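Local coordinates for K Homology domain-containing protein (Aeropyrum pernix, PDB 1TUA) that is of unknown function but probably binds RNA through its KH domains, at residues 86-95 against 136-147; 8-18 against 64-75. All coordinates share one frame; numbering follows the deposited sequence.

Interaction 1. Residues 86-95 against 136-147; sequences DQILVVVDLK and YEVAIIGDYERA
Lys95 and Tyr136 meet through two torsions. The lysine leaves its backbone with CG anti to the carbonyl carbon (chi1 -74°) and then runs fully extended. The Tyr136 ring sits between its own backbone N and carbonyl carbon (chi1 60°), a position that brings one ring face against that chain. Lys95 CE lies over one face, 3.9 Å from Tyr136 CG, as a CH-pi contact. Lys95 NZ makes a cation-pi contact 4.4 Å from the centroid of the Tyr136 ring. At the ring edge lies the Asp93 carboxylate, with OD2 in the ring plane and OD1 3.6 Å from Tyr136 CD1. Asp93 OD1 also accepts from Lys95 N, a capping bond at the turn into the next helix. Asp93 OD2 is 4.3 Å from Glu137 OE2. One water donates to both oxygens, which probably eases their repulsion. Glu137 has a further partner in Lys11, a salt bridge.

Strands 87-93 and 137-141 are antiparallel, the first and third strands of a three-stranded KH-type sheet with order 1-3-2. Ile88, Val90 and Val92 form hydrogen-bonded pairs with Gly142, Ile140 and Val138. Leu94 N adds a bond to Tyr136 O, 2.8 Å long and nearly along the C=O axis. On the face of Val90, Val92, Val138 and Ile140 lies helix 144-158, with Val90 CG2 3.9 Å from Ala147 CB. Leu94 CD1 packs on Val138 CG2. The other face carries Leu89, Val91, Ala139 and Ile141; there Leu89 CD1 is 4.0 Å from Ile141 CG1. At the far end Asp143 N-caps the helix: its OD1 accepts from Arg146 N. A water there accepts from Tyr144 N and donates to Asp86 O, 2.6 Å away.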
loop_
_atom_site.group_PDB
_atom_site.type_symbol
_atom_site.label_atom_id
_atom_site.label_comp_id
_atom_site.label_asym_id
_atom_site.label_seq_id
_atom_site.Cartn_x
_atom_site.Cartn_y
_atom_site.Cartn_z
ATOM N N ASP A 86 -1.270 12.363 4.743
ATOM C CA ASP A 86 -2.232 11.447 5.341
ATOM C C ASP A 86 -2.392 10.081 4.680
ATOM O O ASP A 86 -3.163 9.252 5.167
ATOM C CB ASP A 86 -3.598 12.124 5.443
ATOM C CG ASP A 86 -3.551 13.399 6.263
ATOM O OD1 ASP A 86 -2.950 13.377 7.364
ATOM O OD2 ASP A 86 -4.117 14.418 5.808
ATOM N N GLN A 87 -1.678 9.832 3.587
ATOM C CA GLN A 87 -1.785 8.530 2.923
ATOM C C GLN A 87 -0.791 7.558 3.559
ATOM O O GLN A 87 0.359 7.913 3.802
ATOM C CB GLN A 87 -1.494 8.656 1.420
ATOM C CG GLN A 87 -2.386 9.638 0.684
ATOM C CD GLN A 87 -3.849 9.326 0.877
ATOM O OE1 GLN A 87 -4.346 8.290 0.424
ATOM N NE2 GLN A 87 -4.555 10.215 1.567
ATOM N N ILE A 88 -1.240 6.338 3.841
ATOM C CA ILE A 88 -0.377 5.324 4.434
ATOM C C ILE A 88 -0.477 4.000 3.668
ATOM O O ILE A 88 -1.364 3.797 2.839
ATOM C CB ILE A 88 -0.736 5.049 5.921
ATOM C CG1 ILE A 88 -2.132 4.431 6.015
ATOM C CG2 ILE A 88 -0.666 6.340 6.727
ATOM C CD1 ILE A 88 -2.468 3.886 7.377
ATOM N N LEU A 89 0.446 3.101 3.968
ATOM C CA LEU A 89 0.482 1.795 3.337
ATOM C C LEU A 89 0.173 0.732 4.382
ATOM O O LEU A 89 0.832 0.662 5.419
ATOM C CB LEU A 89 1.868 1.544 2.746
ATOM C CG LEU A 89 2.157 0.145 2.192
ATOM C CD1 LEU A 89 1.274 -0.134 0.981
ATOM C CD2 LEU A 89 3.633 0.065 1.810
ATOM N N VAL A 90 -0.841 -0.081 4.108
ATOM C CA VAL A 90 -1.227 -1.163 5.004
ATOM C C VAL A 90 -1.137 -2.443 4.202
ATOM O O VAL A 90 -1.506 -2.467 3.029
ATOM C CB VAL A 90 -2.656 -0.989 5.516
ATOM C CG1 VAL A 90 -3.094 -2.241 6.271
ATOM C CG2 VAL A 90 -2.721 0.230 6.419
ATOM N N VAL A 91 -0.642 -3.505 4.827
ATOM C CA VAL A 91 -0.496 -4.773 4.124
ATOM C C VAL A 91 -1.163 -5.925 4.846
ATOM O O VAL A 91 -1.076 -6.039 6.068
ATOM C CB VAL A 91 0.996 -5.133 3.930
ATOM C CG1 VAL A 91 1.122 -6.476 3.219
ATOM C CG2 VAL A 91 1.699 -4.045 3.134
ATOM N N VAL A 92 -1.841 -6.771 4.077
ATOM C CA VAL A 92 -2.487 -7.959 4.616
ATOM C C VAL A 92 -1.694 -9.148 4.081
ATOM O O VAL A 92 -1.653 -9.383 2.873
ATOM C CB VAL A 92 -3.951 -8.074 4.148
ATOM C CG1 VAL A 92 -4.536 -9.405 4.585
ATOM C CG2 VAL A 92 -4.768 -6.935 4.734
ATOM N N ASP A 93 -1.030 -9.874 4.974
ATOM C CA ASP A 93 -0.256 -11.034 4.550
ATOM C C ASP A 93 -1.206 -12.225 4.604
ATOM O O ASP A 93 -1.563 -12.696 5.687
ATOM C CB ASP A 93 0.933 -11.272 5.484
ATOM C CG ASP A 93 1.899 -12.310 4.935
ATOM O OD1 ASP A 93 1.438 -13.404 4.547
ATOM O OD2 ASP A 93 3.116 -12.032 4.886
ATOM N N LEU A 94 -1.612 -12.705 3.430
ATOM C CA LEU A 94 -2.555 -13.809 3.348
ATOM C C LEU A 94 -2.065 -15.124 3.958
ATOM O O LEU A 94 -2.877 -15.987 4.292
ATOM C CB LEU A 94 -2.985 -14.017 1.890
ATOM C CG LEU A 94 -3.668 -12.804 1.236
ATOM C CD1 LEU A 94 -4.000 -13.106 -0.212
ATOM C CD2 LEU A 94 -4.934 -12.447 2.002
ATOM N N LYS A 95 -0.755 -15.286 4.111
ATOM C CA LYS A 95 -0.253 -16.519 4.702
ATOM C C LYS A 95 -0.585 -16.569 6.190
ATOM O O LYS A 95 -0.481 -17.619 6.830
ATOM C CB LYS A 95 1.252 -16.656 4.474
ATOM C CG LYS A 95 1.597 -17.014 3.041
ATOM C CD LYS A 95 3.065 -17.328 2.879
ATOM C CE LYS A 95 3.369 -17.737 1.445
ATOM N NZ LYS A 95 4.824 -17.967 1.218
ATOM N N TYR A 136 1.085 -13.154 -2.317
ATOM C CA TYR A 136 0.411 -13.564 -1.092
ATOM C C TYR A 136 0.178 -12.380 -0.166
ATOM O O TYR A 136 -0.307 -12.544 0.952
ATOM C CB TYR A 136 1.224 -14.646 -0.372
ATOM C CG TYR A 136 2.608 -14.203 0.028
ATOM C CD1 TYR A 136 2.825 -13.527 1.227
ATOM C CD2 TYR A 136 3.697 -14.411 -0.820
ATOM C CE1 TYR A 136 4.094 -13.064 1.572
ATOM C CE2 TYR A 136 4.971 -13.949 -0.486
ATOM C CZ TYR A 136 5.161 -13.275 0.711
ATOM O OH TYR A 136 6.410 -12.790 1.035
ATOM N N GLU A 137 0.525 -11.185 -0.637
ATOM C CA GLU A 137 0.330 -9.970 0.154
ATOM C C GLU A 137 -0.629 -9.018 -0.548
ATOM O O GLU A 137 -0.485 -8.769 -1.744
ATOM C CB GLU A 137 1.669 -9.259 0.370
ATOM C CG GLU A 137 2.605 -9.992 1.311
ATOM C CD GLU A 137 4.064 -9.654 1.068
ATOM O OE1 GLU A 137 4.542 -9.844 -0.077
ATOM O OE2 GLU A 137 4.736 -9.209 2.024
ATOM N N VAL A 138 -1.618 -8.509 0.182
ATOM C CA VAL A 138 -2.549 -7.537 -0.392
ATOM C C VAL A 138 -2.177 -6.186 0.207
ATOM O O VAL A 138 -2.334 -5.966 1.410
ATOM C CB VAL A 138 -4.001 -7.847 -0.053
ATOM C CG1 VAL A 138 -4.906 -6.803 -0.691
ATOM C CG2 VAL A 138 -4.356 -9.237 -0.552
ATOM N N ALA A 139 -1.655 -5.299 -0.634
ATOM C CA ALA A 139 -1.221 -3.973 -0.199
ATOM C C ALA A 139 -2.324 -2.943 -0.427
ATOM O O ALA A 139 -3.004 -2.962 -1.457
ATOM C CB ALA A 139 0.045 -3.572 -0.952
ATOM N N ILE A 140 -2.472 -2.031 0.530
ATOM C CA ILE A 140 -3.509 -1.008 0.484
ATOM C C ILE A 140 -2.939 0.379 0.751
ATOM O O ILE A 140 -2.173 0.564 1.691
ATOM C CB ILE A 140 -4.572 -1.285 1.573
ATOM C CG1 ILE A 140 -5.126 -2.703 1.413
ATOM C CG2 ILE A 140 -5.674 -0.232 1.520
ATOM C CD1 ILE A 140 -5.816 -3.236 2.669
ATOM N N ILE A 141 -3.334 1.350 -0.064
ATOM C CA ILE A 141 -2.896 2.731 0.110
ATOM C C ILE A 141 -4.120 3.622 0.284
ATOM O O ILE A 141 -5.024 3.608 -0.554
ATOM C CB ILE A 141 -2.103 3.253 -1.115
ATOM C CG1 ILE A 141 -0.812 2.439 -1.304
ATOM C CG2 ILE A 141 -1.783 4.735 -0.919
ATOM C CD1 ILE A 141 -0.118 2.675 -2.634
ATOM N N GLY A 142 -4.143 4.393 1.369
ATOM C CA GLY A 142 -5.252 5.304 1.632
ATOM C C GLY A 142 -5.023 6.005 2.960
ATOM O O GLY A 142 -3.988 5.778 3.586
ATOM N N ASP A 143 -5.943 6.864 3.406
ATOM C CA ASP A 143 -5.720 7.489 4.707
ATOM C C ASP A 143 -5.988 6.427 5.766
ATOM O O ASP A 143 -6.593 5.392 5.478
ATOM C CB ASP A 143 -6.580 8.760 4.926
ATOM C CG ASP A 143 -8.070 8.503 4.878
ATOM O OD1 ASP A 143 -8.560 7.614 5.602
ATOM O OD2 ASP A 143 -8.763 9.214 4.121
ATOM N N TYR A 144 -5.523 6.672 6.984
ATOM C CA TYR A 144 -5.658 5.707 8.067
ATOM C C TYR A 144 -6.968 4.936 8.198
ATOM O O TYR A 144 -6.974 3.709 8.132
ATOM C CB TYR A 144 -5.355 6.367 9.413
ATOM C CG TYR A 144 -5.353 5.363 10.537
ATOM C CD1 TYR A 144 -4.346 4.405 10.636
ATOM C CD2 TYR A 144 -6.397 5.319 11.458
ATOM C CE1 TYR A 144 -4.379 3.425 11.623
ATOM C CE2 TYR A 144 -6.441 4.342 12.450
ATOM C CZ TYR A 144 -5.431 3.399 12.524
ATOM O OH TYR A 144 -5.477 2.424 13.493
ATOM N N GLU A 145 -8.073 5.643 8.403
ATOM C CA GLU A 145 -9.357 4.975 8.572
ATOM C C GLU A 145 -9.845 4.193 7.357
ATOM O O GLU A 145 -10.362 3.082 7.496
ATOM C CB GLU A 145 -10.414 5.986 8.980
ATOM C CG GLU A 145 -10.134 6.621 10.306
ATOM C CD GLU A 145 -11.313 7.408 10.792
ATOM O OE1 GLU A 145 -11.642 8.435 10.160
ATOM O OE2 GLU A 145 -11.924 6.986 11.795
ATOM N N ARG A 146 -9.697 4.771 6.171
ATOM C CA ARG A 146 -10.122 4.096 4.951
ATOM C C ARG A 146 -9.255 2.868 4.661
ATOM O O ARG A 146 -9.768 1.819 4.268
ATOM C CB ARG A 146 -10.096 5.071 3.773
ATOM C CG ARG A 146 -11.184 6.132 3.871
ATOM C CD ARG A 146 -11.091 7.156 2.755
ATOM N NE ARG A 146 -12.276 8.013 2.740
ATOM C CZ ARG A 146 -12.598 8.865 3.708
ATOM N NH1 ARG A 146 -11.821 8.988 4.775
ATOM N NH2 ARG A 146 -13.712 9.579 3.615
ATOM N N ALA A 147 -7.945 2.989 4.861
ATOM C CA ALA A 147 -7.050 1.855 4.637
ATOM C C ALA A 147 -7.374 0.732 5.636
ATOM O O ALA A 147 -7.351 -0.451 5.286
ATOM C CB ALA A 147 -5.590 2.293 4.781
HETATM O O HOH W 1 -4.108 9.037 7.536
HETATM O O HOH W 2 4.064 -9.461 4.647
#

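Interaction 2. Residues 8-18 against 64-75; sequences VKVKPERLGAV and AEVVKAISLGFP
The end of strand 6-9 and the loop after it run past the last turns of helix 57-72, with Val10 CA 5.3 Å from Ser71 CA. The chain then turns into helix 15-19, which brings Val18 beside Ile70. Helix 57-72 ends in a Schellman motif at Gly73, whose positive phi (131°) turns the chain toward Pro75. Gly73 N bonds to Ile70 O.

Arg14 reaches that same carbonyl, its chain bent at chi2 and chi3. Its NE and NH2 both donate to Ile70 O, with NE at 2.8 Å. The oxygen lies almost in the guanidinium plane and is gripped side-on by NE and NH2. Ala17 CB, from the same segment, lies over the centre of one guanidinium face, 3.5 Å above the plane. A leucine in place of Arg14 would probably leave Ile70 O with Gly73 N but without its two guanidinium donors, and loosen the link to the helix end.

Ser71 makes the other polar link. A chi1 of 178° sets Ser71 OG opposite its own backbone N, where it accepts from Lys11 N at 3.0 Å. The Lys11 chain runs on past Ser71 O, and its amine pairs with Glu137. Around Val67 and Ile70 the packing is apolar. Val67 CG1 meets Val8 CG1 at 3.6 Å and also touches Val10 CG2 and Val18 CG1. Ile70 CG2 rests against Ala17 CB and is 3.6 Å from Val18 CG2. The strand, the short helix that follows it and helix 57-72 packed on both are consistent with a type I KH fold.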
loop_
_atom_site.group_PDB
_atom_site.type_symbol
_atom_site.label_atom_id
_atom_site.label_comp_id
_atom_site.label_asym_id
_atom_site.label_seq_id
_atom_site.Cartn_x
_atom_site.Cartn_y
_atom_site.Cartn_z
ATOM N N VAL A 8 15.463 -0.883 2.642
ATOM C CA VAL A 8 14.228 -1.503 2.193
ATOM C C VAL A 8 14.552 -2.716 1.325
ATOM O O VAL A 8 15.151 -2.583 0.254
ATOM C CB VAL A 8 13.380 -0.508 1.366
ATOM C CG1 VAL A 8 12.071 -1.163 0.939
ATOM C CG2 VAL A 8 13.119 0.745 2.176
ATOM N N LYS A 9 14.169 -3.899 1.799
ATOM C CA LYS A 9 14.407 -5.118 1.037
ATOM C C LYS A 9 13.375 -5.139 -0.077
ATOM O O LYS A 9 12.186 -4.967 0.172
ATOM C CB LYS A 9 14.234 -6.353 1.923
ATOM C CG LYS A 9 14.493 -7.677 1.200
ATOM C CD LYS A 9 15.947 -7.795 0.740
ATOM C CE LYS A 9 16.163 -9.019 -0.141
ATOM N NZ LYS A 9 15.323 -8.961 -1.371
ATOM N N VAL A 10 13.823 -5.336 -1.308
ATOM C CA VAL A 10 12.904 -5.362 -2.439
ATOM C C VAL A 10 12.853 -6.755 -3.066
ATOM O O VAL A 10 13.878 -7.423 -3.182
ATOM C CB VAL A 10 13.329 -4.321 -3.515
ATOM C CG1 VAL A 10 12.462 -4.450 -4.754
ATOM C CG2 VAL A 10 13.214 -2.907 -2.935
ATOM N N LYS A 11 11.656 -7.202 -3.441
ATOM C CA LYS A 11 11.520 -8.506 -4.080
ATOM C C LYS A 11 12.384 -8.432 -5.335
ATOM O O LYS A 11 12.269 -7.492 -6.118
ATOM C CB LYS A 11 10.060 -8.774 -4.456
ATOM C CG LYS A 11 9.107 -8.858 -3.258
ATOM C CD LYS A 11 7.682 -9.246 -3.694
ATOM C CE LYS A 11 6.665 -9.158 -2.547
ATOM N NZ LYS A 11 6.897 -10.154 -1.458
ATOM N N PRO A 12 13.276 -9.412 -5.536
ATOM C CA PRO A 12 14.148 -9.401 -6.718
ATOM C C PRO A 12 13.424 -9.118 -8.035
ATOM O O PRO A 12 13.919 -8.365 -8.876
ATOM C CB PRO A 12 14.784 -10.792 -6.689
ATOM C CG PRO A 12 14.861 -11.088 -5.225
ATOM C CD PRO A 12 13.508 -10.617 -4.722
ATOM N N GLU A 13 12.245 -9.714 -8.200
ATOM C CA GLU A 13 11.452 -9.551 -9.413
ATOM C C GLU A 13 10.848 -8.152 -9.571
ATOM O O GLU A 13 10.236 -7.850 -10.598
ATOM C CB GLU A 13 10.330 -10.600 -9.452
ATOM C CG GLU A 13 9.313 -10.486 -8.316
ATOM C CD GLU A 13 9.635 -11.366 -7.107
ATOM O OE1 GLU A 13 10.823 -11.474 -6.714
ATOM O OE2 GLU A 13 8.682 -11.944 -6.538
ATOM N N ARG A 14 11.020 -7.297 -8.567
ATOM C CA ARG A 14 10.476 -5.944 -8.639
ATOM C C ARG A 14 11.547 -4.860 -8.611
ATOM O O ARG A 14 11.230 -3.674 -8.676
ATOM C CB ARG A 14 9.492 -5.702 -7.486
ATOM C CG ARG A 14 8.235 -6.537 -7.560
ATOM C CD ARG A 14 7.410 -6.129 -8.752
ATOM N NE ARG A 14 6.744 -4.847 -8.531
ATOM C CZ ARG A 14 6.189 -4.116 -9.491
ATOM N NH1 ARG A 14 6.224 -4.534 -10.750
ATOM N NH2 ARG A 14 5.587 -2.975 -9.189
ATOM N N LEU A 15 12.816 -5.254 -8.534
ATOM C CA LEU A 15 13.896 -4.270 -8.473
ATOM C C LEU A 15 13.903 -3.361 -9.698
ATOM O O LEU A 15 14.209 -2.172 -9.601
ATOM C CB LEU A 15 15.246 -4.976 -8.319
ATOM C CG LEU A 15 16.400 -4.084 -7.862
ATOM C CD1 LEU A 15 16.041 -3.387 -6.545
ATOM C CD2 LEU A 15 17.654 -4.927 -7.693
ATOM N N GLY A 16 13.553 -3.920 -10.854
ATOM C CA GLY A 16 13.513 -3.118 -12.062
ATOM C C GLY A 16 12.415 -2.068 -12.007
ATOM O O GLY A 16 12.563 -0.963 -12.537
ATOM N N ALA A 17 11.303 -2.410 -11.363
ATOM C CA ALA A 17 10.191 -1.478 -11.253
ATOM C C ALA A 17 10.552 -0.344 -10.302
ATOM O O ALA A 17 10.120 0.795 -10.491
ATOM C CB ALA A 17 8.939 -2.204 -10.761
ATOM N N VAL A 18 11.336 -0.660 -9.276
ATOM C CA VAL A 18 11.751 0.341 -8.302
ATOM C C VAL A 18 12.739 1.329 -8.924
ATOM O O VAL A 18 12.646 2.537 -8.711
ATOM C CB VAL A 18 12.401 -0.327 -7.074
ATOM C CG1 VAL A 18 13.037 0.736 -6.173
ATOM C CG2 VAL A 18 11.350 -1.112 -6.305
ATOM N N ALA A 64 10.717 5.856 1.472
ATOM C CA ALA A 64 10.900 4.427 1.734
ATOM C C ALA A 64 9.587 3.661 1.560
ATOM O O ALA A 64 9.589 2.504 1.133
ATOM C CB ALA A 64 11.444 4.222 3.140
ATOM N N GLU A 65 8.465 4.300 1.885
ATOM C CA GLU A 65 7.170 3.637 1.741
ATOM C C GLU A 65 6.837 3.450 0.268
ATOM O O GLU A 65 6.267 2.434 -0.115
ATOM C CB GLU A 65 6.067 4.433 2.438
ATOM C CG GLU A 65 6.168 4.386 3.951
ATOM C CD GLU A 65 5.971 2.985 4.505
ATOM O OE1 GLU A 65 4.813 2.532 4.607
ATOM O OE2 GLU A 65 6.979 2.323 4.831
ATOM N N VAL A 66 7.202 4.419 -0.562
ATOM C CA VAL A 66 6.946 4.295 -1.994
ATOM C C VAL A 66 7.707 3.080 -2.527
ATOM O O VAL A 66 7.160 2.269 -3.278
ATOM C CB VAL A 66 7.394 5.555 -2.756
ATOM C CG1 VAL A 66 7.336 5.306 -4.258
ATOM C CG2 VAL A 66 6.503 6.725 -2.375
ATOM N N VAL A 67 8.970 2.952 -2.133
ATOM C CA VAL A 67 9.781 1.813 -2.567
ATOM C C VAL A 67 9.145 0.496 -2.116
ATOM O O VAL A 67 9.059 -0.461 -2.885
ATOM C CB VAL A 67 11.211 1.900 -1.998
ATOM C CG1 VAL A 67 11.954 0.585 -2.253
ATOM C CG2 VAL A 67 11.955 3.071 -2.646
ATOM N N LYS A 68 8.705 0.444 -0.865
ATOM C CA LYS A 68 8.084 -0.766 -0.343
ATOM C C LYS A 68 6.817 -1.092 -1.127
ATOM O O LYS A 68 6.570 -2.250 -1.458
ATOM C CB LYS A 68 7.754 -0.599 1.143
ATOM C CG LYS A 68 7.063 -1.813 1.750
ATOM C CD LYS A 68 6.730 -1.583 3.220
ATOM C CE LYS A 68 6.005 -2.789 3.826
ATOM N NZ LYS A 68 5.560 -2.545 5.240
ATOM N N ALA A 69 6.021 -0.069 -1.429
ATOM C CA ALA A 69 4.778 -0.255 -2.180
ATOM C C ALA A 69 5.032 -0.820 -3.588
ATOM O O ALA A 69 4.274 -1.665 -4.071
ATOM C CB ALA A 69 4.013 1.071 -2.267
ATOM N N ILE A 70 6.088 -0.353 -4.249
ATOM C CA ILE A 70 6.415 -0.854 -5.586
ATOM C C ILE A 70 6.883 -2.306 -5.482
ATOM O O ILE A 70 6.527 -3.151 -6.310
ATOM C CB ILE A 70 7.510 0.009 -6.253
ATOM C CG1 ILE A 70 6.953 1.415 -6.507
ATOM C CG2 ILE A 70 7.995 -0.652 -7.560
ATOM C CD1 ILE A 70 7.999 2.423 -6.936
ATOM N N SER A 71 7.676 -2.589 -4.454
ATOM C CA SER A 71 8.167 -3.945 -4.210
ATOM C C SER A 71 6.988 -4.906 -4.016
ATOM O O SER A 71 7.008 -6.040 -4.492
ATOM C CB SER A 71 9.055 -3.957 -2.959
ATOM O OG SER A 71 9.521 -5.263 -2.671
ATOM N N LEU A 72 5.957 -4.437 -3.319
ATOM C CA LEU A 72 4.763 -5.241 -3.060
ATOM C C LEU A 72 3.907 -5.509 -4.299
ATOM O O LEU A 72 3.045 -6.393 -4.285
ATOM C CB LEU A 72 3.912 -4.576 -1.977
ATOM C CG LEU A 72 4.492 -4.695 -0.565
ATOM C CD1 LEU A 72 3.753 -3.765 0.376
ATOM C CD2 LEU A 72 4.391 -6.139 -0.093
ATOM N N GLY A 73 4.131 -4.749 -5.368
ATOM C CA GLY A 73 3.368 -4.981 -6.583
ATOM C C GLY A 73 2.722 -3.774 -7.239
ATOM O O GLY A 73 2.316 -3.849 -8.400
ATOM N N PHE A 74 2.611 -2.667 -6.510
ATOM C CA PHE A 74 2.011 -1.459 -7.063
ATOM C C PHE A 74 2.877 -0.828 -8.143
ATOM O O PHE A 74 4.095 -0.777 -8.017
ATOM C CB PHE A 74 1.828 -0.386 -5.979
ATOM C CG PHE A 74 0.570 -0.523 -5.166
ATOM C CD1 PHE A 74 -0.683 -0.351 -5.754
ATOM C CD2 PHE A 74 0.640 -0.777 -3.800
ATOM C CE1 PHE A 74 -1.847 -0.425 -4.993
ATOM C CE2 PHE A 74 -0.520 -0.853 -3.024
ATOM C CZ PHE A 74 -1.766 -0.675 -3.623
ATOM N N PRO A 75 2.259 -0.361 -9.236
ATOM C CA PRO A 75 3.087 0.277 -10.263
ATOM C C PRO A 75 3.511 1.619 -9.639
ATOM O O PRO A 75 2.801 2.163 -8.780
ATOM C CB PRO A 75 2.116 0.455 -11.436
ATOM C CG PRO A 75 0.766 0.503 -10.775
ATOM C CD PRO A 75 0.886 -0.572 -9.720
#

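How the interactions relate
Interactions 1 and 2 belong to two KH-like units in series along the chain. Their centres are about 15 Å apart. Helix 57-72 joins them: one side packs on segment 8-18, while Leu72 and, two residues on, Phe74 lean on the sheet of interaction 1. Leu72 CD1 is 3.5 Å from Val91 CG2. Phe74 CE2 is 3.6 Å from Ile141 CD1, and Phe74 CZ approaches Ala139 O. A salt bridge adds a polar tie, with Lys11 NZ 2.7 Å from Glu137 OE1. The face of strands 87-93 and 137-141 turned from helix 144-158 is thus packed against the first unit.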